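Local coordinates for acetyl-CoA hydrolase/transferase family protein (Porphyromonas gingivalis, PDB 2NVV) that probably transfers coenzyme A between an acyl-CoA and acetate, or hydrolyses acetyl-CoA, and binds zinc, at residues D102-T107 with S379-R384; L253-G258 with I348-A353; G427-R432 with A440-D445. One frame throughout, in Å; residues are numbered along the deposited sequence.

Interaction 1 (D102-T107 with S379-R384); sequences DLHLST and SGDFTR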
# COMPACT_ATOMS: atom_id res chain seq x y z
N ASP A 102 -11.53 -6.24 -8.07
CA ASP A 102 -11.65 -5.41 -6.88
C ASP A 102 -10.46 -4.46 -6.77
O ASP A 102 -9.30 -4.85 -6.97
CB ASP A 102 -11.77 -6.28 -5.61
CG ASP A 102 -10.72 -7.39 -5.53
OD1 ASP A 102 -10.37 -7.80 -4.39
OD2 ASP A 102 -10.25 -7.86 -6.58
N LEU A 103 -10.76 -3.21 -6.44
CA LEU A 103 -9.73 -2.18 -6.35
C LEU A 103 -9.71 -1.53 -4.99
O LEU A 103 -10.62 -1.73 -4.20
CB LEU A 103 -10.02 -1.09 -7.39
CG LEU A 103 -10.27 -1.51 -8.83
CD1 LEU A 103 -10.89 -0.36 -9.59
CD2 LEU A 103 -8.97 -1.96 -9.47
N HIS A 104 -8.65 -0.78 -4.71
CA HIS A 104 -8.56 -0.05 -3.46
C HIS A 104 -9.63 1.01 -3.69
O HIS A 104 -9.58 1.75 -4.67
CB HIS A 104 -7.18 0.61 -3.31
CG HIS A 104 -6.06 -0.36 -3.12
ND1 HIS A 104 -6.03 -1.27 -2.09
CD2 HIS A 104 -4.92 -0.56 -3.83
CE1 HIS A 104 -4.92 -1.98 -2.16
NE2 HIS A 104 -4.22 -1.57 -3.21
N LEU A 105 -10.61 1.06 -2.79
CA LEU A 105 -11.73 1.99 -2.95
C LEU A 105 -11.38 3.46 -3.18
O LEU A 105 -12.00 4.12 -4.01
CB LEU A 105 -12.68 1.85 -1.76
CG LEU A 105 -13.27 0.45 -1.59
CD1 LEU A 105 -14.37 0.49 -0.54
CD2 LEU A 105 -13.82 -0.05 -2.93
N SER A 106 -10.38 3.97 -2.48
CA SER A 106 -10.02 5.38 -2.64
C SER A 106 -9.51 5.77 -4.03
O SER A 106 -9.43 6.96 -4.35
CB SER A 106 -8.95 5.77 -1.62
OG SER A 106 -7.69 5.26 -1.98
N THR A 107 -9.17 4.79 -4.86
CA THR A 107 -8.61 5.08 -6.18
C THR A 107 -9.52 5.09 -7.39
O THR A 107 -9.13 5.63 -8.43
CB THR A 107 -7.45 4.13 -6.50
OG1 THR A 107 -7.96 2.80 -6.70
CG2 THR A 107 -6.46 4.09 -5.36
N SER A 379 -9.55 -1.91 2.99
CA SER A 379 -8.61 -2.43 3.97
C SER A 379 -7.18 -2.07 3.62
O SER A 379 -6.35 -1.88 4.50
CB SER A 379 -8.75 -3.94 4.12
OG SER A 379 -8.47 -4.60 2.91
N GLY A 380 -6.89 -1.98 2.32
CA GLY A 380 -5.56 -1.61 1.88
C GLY A 380 -5.33 -0.11 2.07
O GLY A 380 -4.29 0.29 2.60
N ASP A 381 -6.29 0.72 1.64
CA ASP A 381 -6.17 2.17 1.80
C ASP A 381 -5.86 2.53 3.25
O ASP A 381 -5.00 3.36 3.53
CB ASP A 381 -7.47 2.88 1.41
CG ASP A 381 -7.80 2.76 -0.08
OD1 ASP A 381 -6.95 3.09 -0.93
OD2 ASP A 381 -8.93 2.35 -0.40
N PHE A 382 -6.56 1.88 4.17
CA PHE A 382 -6.40 2.12 5.59
C PHE A 382 -5.16 1.46 6.20
O PHE A 382 -4.23 2.14 6.64
CB PHE A 382 -7.65 1.67 6.31
CG PHE A 382 -8.82 2.59 6.10
CD1 PHE A 382 -8.87 3.82 6.74
CD2 PHE A 382 -9.86 2.23 5.25
CE1 PHE A 382 -9.93 4.68 6.53
CE2 PHE A 382 -10.92 3.10 5.03
CZ PHE A 382 -10.96 4.32 5.68
N THR A 383 -5.14 0.13 6.21
CA THR A 383 -4.01 -0.63 6.77
C THR A 383 -2.65 -0.04 6.40
O THR A 383 -1.82 0.23 7.27
CB THR A 383 -4.02 -2.09 6.27
OG1 THR A 383 -5.23 -2.73 6.68
CG2 THR A 383 -2.84 -2.84 6.83
N ARG A 384 -2.43 0.13 5.10
CA ARG A 384 -1.17 0.66 4.59
C ARG A 384 -0.74 2.00 5.19
O ARG A 384 0.44 2.19 5.48
CB ARG A 384 -1.23 0.77 3.07
CG ARG A 384 -0.02 1.46 2.46
CD ARG A 384 1.26 0.66 2.67
NE ARG A 384 1.40 -0.40 1.67
CZ ARG A 384 1.87 -0.21 0.44
NH1 ARG A 384 1.96 -1.24 -0.41
NH2 ARG A 384 2.27 0.99 0.06
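Asp-381, in the first turn of helix 379-385, reaches the loop 102-107 with its carboxylate, and both oxygens are taken up by Ser-106. Hydrogen bonds carry the contact: the backbone N of Ser-106 gives a nearly straight bond (174°) to OD2 of Asp-381 at 3.0 Å, while OG of the same serine donates to OD1 of Asp-381 at 2.5 Å. Neither donor lies in the carboxylate plane; the hydroxyl meets OD1 from well above it. With chi1 75°, Ser-106 holds OG between its backbone N and carbonyl carbon, which lets one residue engage both oxygens.

Van der Waals contacts fill in around this grip. CB of His-104 rests 3.4 Å from OD1 of Asp-381, and the imidazole lies next to Gly-380, its ND1 4.0 Å from the glycine CA. Ring and carboxylate are turned 62° apart.

Within the loop, O of His-104 accepts from both N and OG1 of Thr-107 across a short turn that includes Ser-106. The second subunit adds to the site: its Arg-343 bonds O of Ser-106, and its Arg-384 bonds O of Gly-380. Segments 102-107 and 379-384 lie in the N- and C-terminal family regions of an acetyl-CoA hydrolase/transferase. Leu-105 packs on Glu-284, the predicted residue of the coenzyme A thioester intermediate, and places their contact next to the probable active site.

Interaction 2 (L253-G258 with I348-A353); sequences LPLQSG and ITINTA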
# COMPACT_ATOMS: atom_id res chain seq x y z
N LEU A 253 -6.66 8.79 18.92
CA LEU A 253 -6.62 9.17 17.50
C LEU A 253 -7.91 8.72 16.80
O LEU A 253 -8.73 8.03 17.39
CB LEU A 253 -5.42 8.49 16.84
CG LEU A 253 -4.13 9.25 16.55
CD1 LEU A 253 -3.94 10.39 17.49
CD2 LEU A 253 -2.96 8.28 16.65
N PRO A 254 -8.11 9.14 15.53
CA PRO A 254 -9.32 8.75 14.80
C PRO A 254 -9.30 7.25 14.58
O PRO A 254 -8.23 6.66 14.43
CB PRO A 254 -9.20 9.51 13.49
CG PRO A 254 -8.41 10.70 13.85
CD PRO A 254 -7.35 10.13 14.75
N LEU A 255 -10.49 6.63 14.55
CA LEU A 255 -10.57 5.19 14.32
C LEU A 255 -11.29 4.80 13.05
O LEU A 255 -12.07 5.56 12.51
CB LEU A 255 -11.27 4.48 15.48
CG LEU A 255 -10.65 4.47 16.88
CD1 LEU A 255 -11.58 3.70 17.79
CD2 LEU A 255 -9.28 3.81 16.87
N GLN A 256 -10.99 3.59 12.59
CA GLN A 256 -11.62 3.03 11.41
C GLN A 256 -11.77 1.55 11.69
O GLN A 256 -10.83 0.90 12.18
CB GLN A 256 -10.75 3.25 10.17
CG GLN A 256 -11.32 2.64 8.90
CD GLN A 256 -10.98 1.17 8.74
OE1 GLN A 256 -9.84 0.76 8.96
NE2 GLN A 256 -11.96 0.38 8.35
N SER A 257 -12.96 1.03 11.43
CA SER A 257 -13.22 -0.39 11.66
C SER A 257 -14.09 -0.88 10.53
O SER A 257 -14.75 -0.08 9.85
CB SER A 257 -13.94 -0.60 12.98
OG SER A 257 -15.33 -0.33 12.86
N GLY A 258 -14.09 -2.20 10.30
CA GLY A 258 -14.93 -2.75 9.26
C GLY A 258 -16.34 -2.92 9.78
O GLY A 258 -16.72 -2.33 10.79
N ILE A 348 -6.22 5.14 13.32
CA ILE A 348 -5.91 3.80 13.78
C ILE A 348 -6.92 2.91 13.07
O ILE A 348 -8.12 3.12 13.20
CB ILE A 348 -6.05 3.69 15.32
CG1 ILE A 348 -4.95 4.51 15.99
CG2 ILE A 348 -5.99 2.21 15.76
CD1 ILE A 348 -5.09 4.64 17.46
N THR A 349 -6.43 1.92 12.33
CA THR A 349 -7.30 1.04 11.56
C THR A 349 -7.41 -0.37 12.12
O THR A 349 -6.41 -0.97 12.52
CB THR A 349 -6.83 0.95 10.08
OG1 THR A 349 -5.54 0.35 10.01
CG2 THR A 349 -6.74 2.33 9.46
N ILE A 350 -8.64 -0.89 12.13
CA ILE A 350 -8.94 -2.22 12.64
C ILE A 350 -9.80 -2.93 11.60
O ILE A 350 -10.95 -2.55 11.36
CB ILE A 350 -9.71 -2.14 13.97
CG1 ILE A 350 -9.07 -1.08 14.87
CG2 ILE A 350 -9.69 -3.49 14.67
CD1 ILE A 350 -10.02 -0.50 15.88
N ASN A 351 -9.24 -3.98 10.99
CA ASN A 351 -9.93 -4.72 9.96
C ASN A 351 -9.88 -6.21 10.22
O ASN A 351 -9.09 -6.67 11.04
CB ASN A 351 -9.28 -4.40 8.62
CG ASN A 351 -9.61 -3.00 8.14
OD1 ASN A 351 -10.66 -2.76 7.56
ND2 ASN A 351 -8.71 -2.06 8.40
N THR A 352 -10.73 -6.97 9.52
CA THR A 352 -10.80 -8.41 9.68
C THR A 352 -9.91 -9.17 8.71
O THR A 352 -9.46 -8.64 7.68
CB THR A 352 -12.22 -8.93 9.49
OG1 THR A 352 -12.51 -8.99 8.09
CG2 THR A 352 -13.22 -8.01 10.16
N ALA A 353 -9.65 -10.44 9.03
CA ALA A 353 -8.83 -11.27 8.17
C ALA A 353 -9.53 -12.59 7.93
O ALA A 353 -10.03 -13.17 8.88
CB ALA A 353 -7.48 -11.50 8.81
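Gln-256 and its neighbours pair with strand 348-352 as parallel strands, their axes 4.7 Å apart and 8° from parallel. The tight part is the backbone ladder at the start: N of Ile-348 bonds O of Pro-254 at 2.8 Å, N of Gln-256 bonds O of Ile-348, and O of Gln-256 takes N of Ile-350 at 2.8 Å. On the face of Leu-255, its CD2 lies 3.6 Å from CB of Ile-348, the two side chains running side by side in the same direction.

On the other face, Gln-256 sets off anti to its backbone N (chi1 178°), then bends at chi2. Its OE1 reaches CB of Thr-349 and accepts, on a lone pair, from ND2 of Asn-351 at 3.1 Å; the return bond, NE2 to OD1 of Asn-351, is weak. The amide planes are 24° apart.

Toward Gly-258 the pairing slackens to a weak 3.3 Å bond from its N to O of Ile-350, and Thr-352 is exposed. Gly-258 belongs to the predicted CoA site. Helix 261-272 packs on the Leu-255 and Ile-350 face, helix 379-385 on the Gln-256 face. Strand 389-392 flanks 348-352, and strand 279-282 borders 255-257 on the side away from 348-352.

Interaction 3 (G427-R432 with A440-D445); sequences GVADLR and AHEIID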
# COMPACT_ATOMS: atom_id res chain seq x y z
N GLY A 427 -5.26 -13.52 22.35
CA GLY A 427 -4.31 -12.49 22.74
C GLY A 427 -3.91 -11.64 21.56
O GLY A 427 -4.48 -11.79 20.49
N VAL A 428 -2.94 -10.75 21.76
CA VAL A 428 -2.51 -9.87 20.68
C VAL A 428 -1.04 -10.08 20.31
O VAL A 428 -0.20 -10.32 21.18
CB VAL A 428 -2.73 -8.39 21.06
CG1 VAL A 428 -4.00 -8.24 21.87
CG2 VAL A 428 -1.54 -7.85 21.81
N ALA A 429 -0.74 -9.98 19.02
CA ALA A 429 0.62 -10.14 18.54
C ALA A 429 1.10 -8.85 17.89
O ALA A 429 0.72 -8.54 16.77
CB ALA A 429 0.70 -11.29 17.54
N ASP A 430 1.92 -8.10 18.61
CA ASP A 430 2.46 -6.86 18.08
C ASP A 430 3.64 -7.26 17.21
O ASP A 430 4.66 -7.76 17.70
CB ASP A 430 2.94 -5.96 19.22
CG ASP A 430 3.09 -4.52 18.79
OD1 ASP A 430 3.48 -4.29 17.63
OD2 ASP A 430 2.84 -3.63 19.63
N LEU A 431 3.50 -7.04 15.91
CA LEU A 431 4.51 -7.43 14.95
C LEU A 431 5.63 -6.42 14.70
O LEU A 431 6.63 -6.75 14.07
CB LEU A 431 3.82 -7.75 13.62
CG LEU A 431 3.14 -9.11 13.42
CD1 LEU A 431 2.58 -9.63 14.72
CD2 LEU A 431 2.06 -8.97 12.37
N ARG A 432 5.47 -5.21 15.22
CA ARG A 432 6.47 -4.16 15.01
C ARG A 432 7.86 -4.46 15.56
O ARG A 432 8.01 -4.94 16.68
CB ARG A 432 5.96 -2.83 15.57
CG ARG A 432 4.82 -2.22 14.75
CD ARG A 432 4.16 -1.09 15.49
NE ARG A 432 3.54 -1.56 16.73
CZ ARG A 432 2.87 -0.78 17.58
NH1 ARG A 432 2.35 -1.31 18.67
NH2 ARG A 432 2.72 0.51 17.34
N ALA A 440 6.54 -14.82 13.93
CA ALA A 440 5.84 -16.09 13.81
C ALA A 440 5.64 -16.67 15.21
O ALA A 440 4.57 -17.17 15.55
CB ALA A 440 6.64 -17.06 12.94
N HIS A 441 6.68 -16.62 16.04
CA HIS A 441 6.55 -17.14 17.39
C HIS A 441 5.59 -16.31 18.21
O HIS A 441 4.86 -16.83 19.05
CB HIS A 441 7.91 -17.21 18.07
CG HIS A 441 8.69 -18.43 17.71
ND1 HIS A 441 9.80 -18.39 16.90
CD2 HIS A 441 8.50 -19.73 18.02
CE1 HIS A 441 10.27 -19.62 16.73
NE2 HIS A 441 9.49 -20.45 17.40
N GLU A 442 5.58 -15.01 17.97
CA GLU A 442 4.66 -14.13 18.69
C GLU A 442 3.23 -14.46 18.27
O GLU A 442 2.35 -14.61 19.10
CB GLU A 442 4.99 -12.67 18.37
CG GLU A 442 4.09 -11.64 19.04
CD GLU A 442 4.23 -11.62 20.55
OE1 GLU A 442 3.62 -10.72 21.17
OE2 GLU A 442 4.93 -12.49 21.11
N ILE A 443 3.00 -14.58 16.96
CA ILE A 443 1.67 -14.90 16.45
C ILE A 443 1.20 -16.27 16.92
O ILE A 443 0.03 -16.47 17.22
CB ILE A 443 1.65 -14.90 14.90
CG1 ILE A 443 1.82 -13.47 14.37
CG2 ILE A 443 0.33 -15.49 14.40
CD1 ILE A 443 1.88 -13.38 12.86
N ILE A 444 2.12 -17.22 16.98
CA ILE A 444 1.80 -18.57 17.41
C ILE A 444 1.40 -18.63 18.88
O ILE A 444 0.37 -19.20 19.24
CB ILE A 444 3.01 -19.51 17.16
CG1 ILE A 444 3.21 -19.68 15.66
CG2 ILE A 444 2.78 -20.86 17.82
CD1 ILE A 444 4.43 -20.48 15.28
N ASP A 445 2.22 -18.01 19.73
CA ASP A 445 1.99 -17.99 21.17
C ASP A 445 0.81 -17.14 21.64
O ASP A 445 0.17 -17.47 22.65
CB ASP A 445 3.25 -17.50 21.88
CG ASP A 445 4.43 -18.43 21.70
OD1 ASP A 445 5.55 -18.03 22.06
OD2 ASP A 445 4.24 -19.57 21.20
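Ala-429 points from strand 427-430 at helix 436-446 and touches two successive residues there. Its CB lies 3.7 Å from CG of Glu-442 and 3.9 Å from CA of Ile-443, so the methyl rests against the helix backbone. Next along, CD1 of Leu-431 meets CG1 of Ile-443 at 3.9 Å, the two side chains crossing at a slant. CG1 of Ile-443 also lies 4.0 Å from CB of Ala-429. No hydrogen bond crosses between the segments; the contact is essentially apolar.

Glu-442 contributes its aliphatic part. CG stands anti to the backbone N (chi1 179°), which lays it against Ala-429, and the bend at chi2 (66°) turns the carboxylate aside. There OE1 comes 3.8 Å from O of Val-428, without bonding to it, and also makes long, weak ion pairs with Lys-434 and Lys-446.

In the next shell, Asp-430 and Arg-432 are tied together where the strand ends. OD1 of Asp-430 accepts from N of Arg-432, an Asx turn, and also from its NE at 2.9 Å. NH1 of Arg-432 completes a side-on, two-nitrogen salt bridge to OD2 of Asp-430 at 2.6 Å. Glu-242 is a second acidic partner of the arginine, and Phe-116 of the second subunit makes a cation-pi contact with it.

Strand and helix run nearly antiparallel (172°), axes 7.4 Å apart. Strand 427-430 is the outermost of its sheet in this chain, beside 421-424, whose Ile-422 packs on Leu-431 and Ile-443; helix 226-245 touches Val-428 and Asp-430, and helix 453-459 Ile-444.

Interactions 1 and 2 are buried and in touch, whereas interaction 3 lies farther out and is partly buried. Helix 379-385 connects the first two: Phe-382 packs with CE1 3.4 Å from CG of Gln-256 and with CB 3.4 Å from CG2 of Thr-349. Interactions 2 and 3 reach the same sheet, at widely separated strands, their centres about 19 Å apart. The chemistry follows the place: interaction 1 uses a buried carboxylate bonded to a loop, interaction 2 a parallel strand ladder with an amide pair, and interaction 3 mostly apolar packing, with the Asp-430 and Arg-432 salt bridge on the strand's other side. Interactions 1 and 2 also adjoin the predicted active-site Glu-284.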